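Local coordinates for glycerol-3-phosphate dehydrogenase [NAD(+)] (Dunaliella salina, PDB 6IUY), which probably interconverts sn-glycerol 3-phosphate and dihydroxyacetone phosphate with NAD, and joins this dehydrogenase to a haloacid dehalogenase-like domain, enabling direct conversion of dihydroxyacetone phosphate to glycerol, at residues A[296-301]-A[310-315]; A[335-340]-A[357-362]. All coordinates share one frame; numbering follows the deposited sequence.

Contact 1 of 2, residues A[296-301]-A[310-315]; sequences MWVHEE and EYINEN. With NAD (nicotinamide-adenine-dinucleotide), chain C.
Ile312 alone, from helix 307-315, meets the strand segment across this contact, and both of its branches are used. Its longer arm runs straight out toward Val298, and the two side chains meet tip to tip, Ile312 CD1 lying 4.0 Å from Val298 CG2. The shorter branch serves Met296: Ile312 CG2 is 4.1 Å from the Met296 methyl CE, with the side chains crossing at about a right angle. The thioether is bent at its last torsion (chi3 74°), which swings CE out of line with the otherwise extended chain and toward the helix. All three residues are buried, and the join is purely apolar, with no hydrogen bond across it.

Strand 293-297, helix 307-315 and the parallel neighbouring strand 331-334 form a beta-alpha-beta crossover of the Rossmann-type NAD domain. Ile312 packs the helix against the sheet, also touching Ala333 of the next strand, while Asn313 OD1 accepts a hydrogen bond from Ala333 N.

Beyond the strand end the chain turns to the cofactor. The adenine lies over one face of the His299 imidazole, with NAD C6A 3.5 Å above the ring plane, over its centre. The two planes are nearly parallel, and His299 ND1 lies 3.5 Å from NAD C5A. His299 CB approaches the ribose hydroxyl oxygen NAD O2B at 3.4 Å. Trp297 CH2 reaches NAD C2A at 4.1 Å, the adenine atom approaching the indole obliquely, with the two ring planes steeply inclined to each other. An alanine at His299 would keep the CB approach to the ribose but is likely to leave that face of the adenine without its flat cover, making the base freer to shift. Further along, Glu301 OE2 is hydrogen-bonded to Tyr321 OH.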
ATOM      1  N   MET A 296     -28.455   0.881  21.729  1.00 35.38           N
ATOM      2  CA  MET A 296     -28.345   1.428  20.387  1.00 43.07           C
ATOM      3  C   MET A 296     -29.358   2.535  20.192  1.00 35.64           C
ATOM      4  O   MET A 296     -30.556   2.286  20.250  1.00 40.28           O
ATOM      5  CB  MET A 296     -28.537   0.323  19.336  1.00 38.13           C
ATOM      6  CG  MET A 296     -28.813   0.831  17.926  1.00 40.53           C
ATOM      7  SD  MET A 296     -28.622  -0.463  16.667  1.00 41.30           S
ATOM      8  CE  MET A 296     -30.091  -1.481  16.920  1.00 35.04           C
ATOM      9  N   TRP A 297     -28.884   3.757  19.956  1.00 39.60           N
ATOM     10  CA  TRP A 297     -29.775   4.835  19.533  1.00 32.15           C
ATOM     11  C   TRP A 297     -30.265   4.626  18.116  1.00 43.11           C
ATOM     12  O   TRP A 297     -29.462   4.480  17.161  1.00 39.27           O
ATOM     13  CB  TRP A 297     -29.090   6.183  19.627  1.00 35.43           C
ATOM     14  CG  TRP A 297     -29.943   7.335  19.115  1.00 37.02           C
ATOM     15  CD1 TRP A 297     -31.100   7.807  19.666  1.00 39.25           C
ATOM     16  CD2 TRP A 297     -29.680   8.163  17.972  1.00 38.90           C
ATOM     17  NE1 TRP A 297     -31.575   8.875  18.941  1.00 37.95           N
ATOM     18  CE2 TRP A 297     -30.725   9.108  17.889  1.00 39.61           C
ATOM     19  CE3 TRP A 297     -28.661   8.193  17.008  1.00 36.22           C
ATOM     20  CZ2 TRP A 297     -30.777  10.084  16.890  1.00 39.24           C
ATOM     21  CZ3 TRP A 297     -28.714   9.158  16.013  1.00 36.22           C
ATOM     22  CH2 TRP A 297     -29.767  10.089  15.960  1.00 40.37           C
ATOM     23  N   VAL A 298     -31.590   4.608  17.987  1.00 41.43           N
ATOM     24  CA  VAL A 298     -32.275   4.459  16.714  1.00 37.99           C
ATOM     25  C   VAL A 298     -33.049   5.721  16.398  1.00 41.50           C
ATOM     26  O   VAL A 298     -34.069   5.987  17.025  1.00 42.41           O
ATOM     27  CB  VAL A 298     -33.255   3.279  16.724  1.00 40.80           C
ATOM     28  CG1 VAL A 298     -33.857   3.064  15.329  1.00 40.63           C
ATOM     29  CG2 VAL A 298     -32.578   2.006  17.215  1.00 35.96           C
ATOM     30  N   HIS A 299     -32.571   6.504  15.435  1.00 38.13           N
ATOM     31  CA  HIS A 299     -33.291   7.692  14.997  1.00 41.11           C
ATOM     32  C   HIS A 299     -34.728   7.341  14.634  1.00 43.55           C
ATOM     33  O   HIS A 299     -34.964   6.363  13.923  1.00 38.36           O
ATOM     34  CB  HIS A 299     -32.605   8.320  13.796  1.00 40.16           C
ATOM     35  CG  HIS A 299     -33.338   9.493  13.230  1.00 40.47           C
ATOM     36  ND1 HIS A 299     -34.048   9.430  12.042  1.00 42.24           N
ATOM     37  CD2 HIS A 299     -33.467  10.764  13.670  1.00 40.78           C
ATOM     38  CE1 HIS A 299     -34.583  10.609  11.787  1.00 39.55           C
ATOM     39  NE2 HIS A 299     -34.241  11.438  12.760  1.00 41.83           N
ATOM     40  N   GLU A 300     -35.688   8.116  15.135  1.00 43.72           N
ATOM     41  CA  GLU A 300     -37.093   7.839  14.841  1.00 39.58           C
ATOM     42  C   GLU A 300     -37.459   8.429  13.503  1.00 35.52           C
ATOM     43  O   GLU A 300     -37.223   9.600  13.255  1.00 39.92           O
ATOM     44  CB  GLU A 300     -38.008   8.406  15.921  1.00 43.18           C
ATOM     45  CG  GLU A 300     -39.464   8.065  15.715  1.00 45.18           C
ATOM     46  CD  GLU A 300     -40.363   8.585  16.844  1.00 52.82           C
ATOM     47  OE1 GLU A 300     -41.024   9.619  16.642  1.00 56.02           O
ATOM     48  OE2 GLU A 300     -40.409   7.962  17.926  1.00 49.62           O
ATOM     49  N   GLU A 301     -38.045   7.623  12.633  1.00 37.88           N
ATOM     50  CA  GLU A 301     -38.472   8.124  11.332  1.00 39.78           C
ATOM     51  C   GLU A 301     -39.989   8.199  11.306  1.00 38.19           C
ATOM     52  O   GLU A 301     -40.661   7.349  11.911  1.00 41.95           O
ATOM     53  CB  GLU A 301     -37.938   7.225  10.201  1.00 35.02           C
ATOM     54  CG  GLU A 301     -36.428   7.143  10.207  1.00 45.87           C
ATOM     55  CD  GLU A 301     -35.865   6.213   9.132  1.00 42.18           C
ATOM     56  OE1 GLU A 301     -35.743   6.630   7.960  1.00 39.08           O
ATOM     57  OE2 GLU A 301     -35.538   5.071   9.478  1.00 41.98           O
ATOM     58  N   GLU A 310     -39.565  -0.713  19.087  1.00 42.14           N
ATOM     59  CA  GLU A 310     -40.235  -1.816  19.785  1.00 43.21           C
ATOM     60  C   GLU A 310     -40.046  -3.142  19.067  1.00 39.32           C
ATOM     61  O   GLU A 310     -39.992  -4.204  19.687  1.00 41.56           O
ATOM     62  CB  GLU A 310     -41.731  -1.512  19.943  1.00 45.37           C
ATOM     63  CG  GLU A 310     -42.012  -0.187  20.695  1.00 52.72           C
ATOM     64  CD  GLU A 310     -43.501   0.193  20.756  1.00 56.92           C
ATOM     65  OE1 GLU A 310     -44.349  -0.591  20.296  1.00 57.80           O
ATOM     66  OE2 GLU A 310     -43.821   1.285  21.272  1.00 61.74           O
ATOM     67  N   TYR A 311     -39.934  -3.090  17.747  1.00 43.96           N
ATOM     68  CA  TYR A 311     -39.719  -4.314  16.984  1.00 39.34           C
ATOM     69  C   TYR A 311     -38.292  -4.797  17.280  1.00 39.40           C
ATOM     70  O   TYR A 311     -38.054  -5.980  17.534  1.00 40.91           O
ATOM     71  CB  TYR A 311     -39.951  -4.068  15.484  1.00 44.16           C
ATOM     72  CG  TYR A 311     -39.780  -5.313  14.622  1.00 45.21           C
ATOM     73  CD1 TYR A 311     -40.887  -6.036  14.159  1.00 47.44           C
ATOM     74  CD2 TYR A 311     -38.517  -5.769  14.285  1.00 37.88           C
ATOM     75  CE1 TYR A 311     -40.726  -7.171  13.380  1.00 46.37           C
ATOM     76  CE2 TYR A 311     -38.349  -6.891  13.513  1.00 43.73           C
ATOM     77  CZ  TYR A 311     -39.447  -7.595  13.064  1.00 47.97           C
ATOM     78  OH  TYR A 311     -39.237  -8.715  12.286  1.00 51.98           O
ATOM     79  N   ILE A 312     -37.348  -3.860  17.293  1.00 40.29           N
ATOM     80  CA  ILE A 312     -35.952  -4.222  17.527  1.00 37.93           C
ATOM     81  C   ILE A 312     -35.781  -4.866  18.889  1.00 43.26           C
ATOM     82  O   ILE A 312     -35.123  -5.895  18.998  1.00 41.15           O
ATOM     83  CB  ILE A 312     -35.034  -3.011  17.404  1.00 42.02           C
ATOM     84  CG1 ILE A 312     -35.002  -2.548  15.941  1.00 39.55           C
ATOM     85  CG2 ILE A 312     -33.636  -3.352  17.881  1.00 35.19           C
ATOM     86  CD1 ILE A 312     -34.441  -1.174  15.743  1.00 36.92           C
ATOM     87  N   ASN A 313     -36.393  -4.278  19.920  1.00 42.61           N
ATOM     88  CA  ASN A 313     -36.293  -4.819  21.283  1.00 44.44           C
ATOM     89  C   ASN A 313     -37.027  -6.126  21.484  1.00 44.10           C
ATOM     90  O   ASN A 313     -36.573  -6.979  22.231  1.00 44.66           O
ATOM     91  CB  ASN A 313     -36.799  -3.792  22.288  1.00 44.52           C
ATOM     92  CG  ASN A 313     -35.820  -2.669  22.467  1.00 44.16           C
ATOM     93  OD1 ASN A 313     -34.615  -2.906  22.452  1.00 44.77           O
ATOM     94  ND2 ASN A 313     -36.314  -1.440  22.604  1.00 40.23           N
ATOM     95  N   GLU A 314     -38.153  -6.303  20.800  1.00 43.80           N
ATOM     96  CA  GLU A 314     -38.885  -7.562  20.903  1.00 40.45           C
ATOM     97  C   GLU A 314     -38.323  -8.676  20.022  1.00 49.35           C
ATOM     98  O   GLU A 314     -38.382  -9.854  20.391  1.00 48.90           O
ATOM     99  CB  GLU A 314     -40.359  -7.345  20.555  1.00 51.22           C
ATOM    100  CG  GLU A 314     -41.278  -7.236  21.771  1.00 60.36           C
ATOM    101  CD  GLU A 314     -41.283  -8.515  22.587  1.00 62.15           C
ATOM    102  OE1 GLU A 314     -41.521  -9.593  21.995  1.00 67.97           O
ATOM    103  OE2 GLU A 314     -41.023  -8.450  23.809  1.00 67.09           O
ATOM    104  N   ASN A 315     -37.807  -8.329  18.844  1.00 45.53           N
ATOM    105  CA  ASN A 315     -37.391  -9.372  17.916  1.00 46.23           C
ATOM    106  C   ASN A 315     -35.887  -9.407  17.647  1.00 45.92           C
ATOM    107  O   ASN A 315     -35.404 -10.341  17.015  1.00 48.59           O
ATOM    108  CB  ASN A 315     -38.147  -9.223  16.594  1.00 51.06           C
ATOM    109  CG  ASN A 315     -39.640  -9.387  16.764  1.00 48.36           C
ATOM    110  OD1 ASN A 315     -40.407  -8.480  16.463  1.00 54.10           O
ATOM    111  ND2 ASN A 315     -40.057 -10.540  17.263  1.00 54.59           N
TER
HETATM  112  PA  NAD C 701     -27.305   3.602   6.406  1.00 34.79           P
HETATM  113  O1A NAD C 701     -27.878   2.248   6.492  1.00 30.91           O
HETATM  114  O2A NAD C 701     -26.615   3.908   5.083  1.00 37.43           O
HETATM  115  O5B NAD C 701     -28.464   4.730   6.596  1.00 35.89           O
HETATM  116  C5B NAD C 701     -29.671   4.414   7.305  1.00 35.64           C
HETATM  117  C4B NAD C 701     -29.749   5.251   8.607  1.00 35.69           C
HETATM  118  O4B NAD C 701     -29.904   6.513   8.312  1.00 40.83           O
HETATM  119  C3B NAD C 701     -31.018   4.875   9.377  1.00 39.02           C
HETATM  120  O3B NAD C 701     -30.766   4.093  10.452  1.00 39.80           O
HETATM  121  C2B NAD C 701     -31.602   6.226   9.830  1.00 36.02           C
HETATM  122  O2B NAD C 701     -31.975   6.121  11.275  1.00 44.05           O
HETATM  123  C1B NAD C 701     -30.645   7.065   9.620  1.00 35.72           C
HETATM  124  N9A NAD C 701     -31.182   8.340   9.396  1.00 36.63           N
HETATM  125  C8A NAD C 701     -32.035   8.743   8.426  1.00 36.67           C
HETATM  126  N7A NAD C 701     -32.270  10.060   8.618  1.00 36.88           N
HETATM  127  C5A NAD C 701     -31.583  10.471   9.717  1.00 39.71           C
HETATM  128  C6A NAD C 701     -31.483  11.691  10.361  1.00 38.14           C
HETATM  129  N6A NAD C 701     -32.137  12.901   9.995  1.00 43.24           N
HETATM  130  N1A NAD C 701     -30.699  11.818  11.439  1.00 41.02           N
HETATM  131  C2A NAD C 701     -30.014  10.734  11.903  1.00 41.90           C
HETATM  132  N3A NAD C 701     -30.119   9.536  11.285  1.00 35.87           N
HETATM  133  C4A NAD C 701     -30.904   9.411  10.192  1.00 37.95           C
HETATM  134  O3  NAD C 701     -26.251   3.760   7.607  1.00 36.60           O
HETATM  135  PN  NAD C 701     -24.954   2.859   7.886  1.00 35.86           P
HETATM  136  O1N NAD C 701     -24.909   1.662   6.953  1.00 37.32           O
HETATM  137  O2N NAD C 701     -24.932   2.379   9.319  1.00 32.00           O
HETATM  138  O5D NAD C 701     -23.696   3.750   7.545  1.00 36.21           O
HETATM  139  C5D NAD C 701     -23.336   4.853   8.356  1.00 39.20           C
HETATM  140  C4D NAD C 701     -21.827   5.075   8.177  1.00 37.00           C
HETATM  141  O4D NAD C 701     -21.197   3.917   8.111  1.00 34.47           O
HETATM  142  C3D NAD C 701     -21.592   5.761   6.846  1.00 34.45           C
HETATM  143  O3D NAD C 701     -20.740   6.784   7.030  1.00 34.45           O
HETATM  144  C2D NAD C 701     -20.952   4.673   5.939  1.00 38.45           C
HETATM  145  O2D NAD C 701     -20.130   5.373   4.918  1.00 36.92           O
HETATM  146  C1D NAD C 701     -20.274   3.939   6.777  1.00 37.75           C
HETATM  147  N1N NAD C 701     -20.052   2.567   6.366  1.00 38.38           N
HETATM  148  C2N NAD C 701     -21.040   1.796   5.792  1.00 36.14           C
HETATM  149  C3N NAD C 701     -20.777   0.480   5.417  1.00 41.35           C
HETATM  150  C7N NAD C 701     -21.904  -0.341   4.752  1.00 41.30           C
HETATM  151  O7N NAD C 701     -21.647  -1.373   4.165  1.00 41.86           O
HETATM  152  N7N NAD C 701     -23.260   0.137   4.860  1.00 40.80           N
HETATM  153  C4N NAD C 701     -19.533  -0.079   5.617  1.00 43.10           C
HETATM  154  C5N NAD C 701     -18.545   0.678   6.221  1.00 38.17           C
HETATM  155  C6N NAD C 701     -18.821   1.992   6.597  1.00 39.32           C

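Contact 2 of 2, residues A[335-340]-A[357-362]; sequences SDLIEA and HGICKQ
Asp336 caps helix 337-342: Glu339 N donates to Asp336 OD2 over 3.0 Å, with an N-H...O angle of 160°, using the oxygen's anti lone pair. This N-cap starts the first of two neighbouring helices of the Rossmann-type domain, which follow strands 331-334 and 346-349; its partner is helix 356-366. Leu337, the first residue after the cap, carries the packing between them. With CG anti to the backbone N (chi1 173°) and chi2 of 62° turning CD1 aside, CD2 continues the extended line of the chain toward the second helix and meets two residues one helical turn apart. Leu337 CD2 lies 4.0 Å from Ile359 CG2, the side chains crossing at about a right angle. The same methyl stands 3.7 Å from Gln362 OE1, a van der Waals approach in which the extended glutamine passes obliquely beside the leucine. Leu337 and Ile359 are buried and also touch Trp297 and Val262 of the sheet, whereas Gln362 lies at the exposed margin. There Ile338, whose side chain also touches Leu363 and Ala366 further along the second helix, meets residues 357-362 through its CD1 methyl, 4.1 Å from the backbone oxygen Gln362 O.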
ATOM      1  N   SER A 335     -34.922   5.465  21.143  1.00 44.04           N
ATOM      2  CA  SER A 335     -34.979   6.573  20.201  1.00 43.11           C
ATOM      3  C   SER A 335     -34.532   7.873  20.812  1.00 39.92           C
ATOM      4  O   SER A 335     -34.470   8.883  20.114  1.00 42.89           O
ATOM      5  CB  SER A 335     -36.394   6.760  19.680  1.00 47.35           C
ATOM      6  OG  SER A 335     -37.206   7.270  20.725  1.00 52.82           O
ATOM      7  N   ASP A 336     -34.245   7.880  22.110  1.00 40.53           N
ATOM      8  CA  ASP A 336     -33.802   9.128  22.732  1.00 43.30           C
ATOM      9  C   ASP A 336     -32.288   9.175  22.807  1.00 40.37           C
ATOM     10  O   ASP A 336     -31.672   8.332  23.444  1.00 39.93           O
ATOM     11  CB  ASP A 336     -34.393   9.302  24.135  1.00 48.78           C
ATOM     12  CG  ASP A 336     -34.240  10.711  24.638  1.00 47.17           C
ATOM     13  OD1 ASP A 336     -35.174  11.511  24.444  1.00 66.81           O
ATOM     14  OD2 ASP A 336     -33.177  11.038  25.193  1.00 50.73           O
ATOM     15  N   LEU A 337     -31.706  10.173  22.155  1.00 40.97           N
ATOM     16  CA  LEU A 337     -30.271  10.229  21.957  1.00 43.34           C
ATOM     17  C   LEU A 337     -29.540  10.497  23.265  1.00 43.28           C
ATOM     18  O   LEU A 337     -28.524   9.871  23.548  1.00 41.13           O
ATOM     19  CB  LEU A 337     -29.930  11.301  20.921  1.00 40.32           C
ATOM     20  CG  LEU A 337     -28.433  11.558  20.746  1.00 42.13           C
ATOM     21  CD1 LEU A 337     -27.693  10.312  20.253  1.00 37.75           C
ATOM     22  CD2 LEU A 337     -28.196  12.719  19.830  1.00 39.38           C
ATOM     23  N   ILE A 338     -30.067  11.422  24.061  1.00 42.81           N
ATOM     24  CA  ILE A 338     -29.468  11.751  25.354  1.00 42.77           C
ATOM     25  C   ILE A 338     -29.517  10.544  26.286  1.00 43.45           C
ATOM     26  O   ILE A 338     -28.534  10.184  26.925  1.00 41.30           O
ATOM     27  CB  ILE A 338     -30.175  12.948  26.029  1.00 48.23           C
ATOM     28  CG1 ILE A 338     -30.173  14.151  25.088  1.00 41.45           C
ATOM     29  CG2 ILE A 338     -29.497  13.293  27.371  1.00 41.81           C
ATOM     30  CD1 ILE A 338     -28.790  14.440  24.520  1.00 47.29           C
ATOM     31  N   GLU A 339     -30.665   9.894  26.343  1.00 44.50           N
ATOM     32  CA  GLU A 339     -30.805   8.772  27.242  1.00 45.69           C
ATOM     33  C   GLU A 339     -29.902   7.611  26.817  1.00 48.07           C
ATOM     34  O   GLU A 339     -29.361   6.902  27.673  1.00 42.07           O
ATOM     35  CB  GLU A 339     -32.266   8.329  27.317  1.00 50.21           C
ATOM     36  CG  GLU A 339     -32.489   7.076  28.148  1.00 57.48           C
ATOM     37  CD  GLU A 339     -33.127   5.948  27.344  1.00 61.78           C
ATOM     38  OE1 GLU A 339     -34.180   6.193  26.713  1.00 58.85           O
ATOM     39  OE2 GLU A 339     -32.565   4.823  27.337  1.00 66.63           O
ATOM     40  N   ALA A 340     -29.742   7.413  25.507  1.00 45.29           N
ATOM     41  CA  ALA A 340     -28.882   6.341  24.998  1.00 43.25           C
ATOM     42  C   ALA A 340     -27.440   6.535  25.443  1.00 38.66           C
ATOM     43  O   ALA A 340     -26.714   5.576  25.727  1.00 40.40           O
ATOM     44  CB  ALA A 340     -28.955   6.277  23.448  1.00 42.75           C
ATOM     45  N   HIS A 357     -22.709  16.168  12.582  1.00 42.61           N
ATOM     46  CA  HIS A 357     -22.478  17.470  13.188  1.00 43.93           C
ATOM     47  C   HIS A 357     -23.628  17.823  14.148  1.00 46.37           C
ATOM     48  O   HIS A 357     -23.395  18.226  15.288  1.00 47.81           O
ATOM     49  CB  HIS A 357     -22.326  18.541  12.109  1.00 44.61           C
ATOM     50  CG  HIS A 357     -21.979  19.896  12.650  1.00 49.77           C
ATOM     51  ND1 HIS A 357     -20.816  20.146  13.333  1.00 54.73           N
ATOM     52  CD2 HIS A 357     -22.647  21.073  12.589  1.00 55.66           C
ATOM     53  CE1 HIS A 357     -20.775  21.425  13.681  1.00 51.74           C
ATOM     54  NE2 HIS A 357     -21.869  22.005  13.240  1.00 56.31           N
ATOM     55  N   GLY A 358     -24.862  17.645  13.688  1.00 43.36           N
ATOM     56  CA  GLY A 358     -26.037  17.920  14.503  1.00 45.07           C
ATOM     57  C   GLY A 358     -26.103  17.026  15.727  1.00 47.24           C
ATOM     58  O   GLY A 358     -26.471  17.477  16.815  1.00 48.76           O
ATOM     59  N   ILE A 359     -25.728  15.760  15.560  1.00 42.61           N
ATOM     60  CA  ILE A 359     -25.718  14.810  16.663  1.00 43.19           C
ATOM     61  C   ILE A 359     -24.702  15.229  17.733  1.00 45.93           C
ATOM     62  O   ILE A 359     -25.015  15.211  18.925  1.00 42.31           O
ATOM     63  CB  ILE A 359     -25.413  13.390  16.168  1.00 41.94           C
ATOM     64  CG1 ILE A 359     -26.598  12.854  15.368  1.00 43.07           C
ATOM     65  CG2 ILE A 359     -25.146  12.462  17.313  1.00 40.30           C
ATOM     66  CD1 ILE A 359     -26.257  11.647  14.530  1.00 45.40           C
ATOM     67  N   CYS A 360     -23.505  15.647  17.321  1.00 44.65           N
ATOM     68  CA  CYS A 360     -22.498  16.088  18.286  1.00 41.45           C
ATOM     69  C   CYS A 360     -22.954  17.375  18.990  1.00 48.50           C
ATOM     70  O   CYS A 360     -22.789  17.511  20.203  1.00 43.35           O
ATOM     71  CB  CYS A 360     -21.126  16.293  17.615  1.00 42.67           C
ATOM     72  SG  CYS A 360     -20.271  14.744  17.072  1.00 47.74           S
ATOM     73  N   LYS A 361     -23.524  18.319  18.239  1.00 48.33           N
ATOM     74  CA  LYS A 361     -24.038  19.546  18.837  1.00 44.37           C
ATOM     75  C   LYS A 361     -25.118  19.268  19.904  1.00 45.62           C
ATOM     76  O   LYS A 361     -25.143  19.929  20.930  1.00 49.96           O
ATOM     77  CB  LYS A 361     -24.611  20.480  17.768  1.00 47.66           C
ATOM     78  CG  LYS A 361     -23.598  21.393  17.079  1.00 50.55           C
ATOM     79  CD  LYS A 361     -24.326  22.388  16.148  1.00 63.01           C
ATOM     80  CE  LYS A 361     -25.379  21.670  15.278  1.00 67.66           C
ATOM     81  NZ  LYS A 361     -26.190  22.555  14.383  1.00 67.87           N
ATOM     82  N   GLN A 362     -26.012  18.313  19.649  1.00 45.82           N
ATOM     83  CA  GLN A 362     -27.042  17.933  20.615  1.00 44.20           C
ATOM     84  C   GLN A 362     -26.421  17.371  21.879  1.00 49.47           C
ATOM     85  O   GLN A 362     -26.824  17.733  22.968  1.00 47.86           O
ATOM     86  CB  GLN A 362     -28.008  16.888  20.052  1.00 41.09           C
ATOM     87  CG  GLN A 362     -29.004  17.386  19.015  1.00 48.36           C
ATOM     88  CD  GLN A 362     -29.924  16.268  18.513  1.00 49.98           C
ATOM     89  OE1 GLN A 362     -30.514  15.516  19.303  1.00 51.06           O
ATOM     90  NE2 GLN A 362     -30.042  16.153  17.191  1.00 53.62           N
TER

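The two contacts follow one another along the chain, with centres 15 Å apart, and Trp297 connects them. Its indole nitrogen NE1 lies 3.1 Å from Ser335 O, a weak, probable hydrogen bond, and its CD1 packs 3.4 Å from Leu337 CA. Alongside, Val298 O is 3.6 Å from Ser335 CB. Contact 1 touches the cofactor through His299 and Trp297; contact 2 lies close by, the side chain of Ile359 touching Trp297 and standing about 5 Å from the bound NAD and about 7 Å from the side chain of His299. The Met296 side chain of contact 1 comes about 5 Å from that of the NAD-binding residue Ala268.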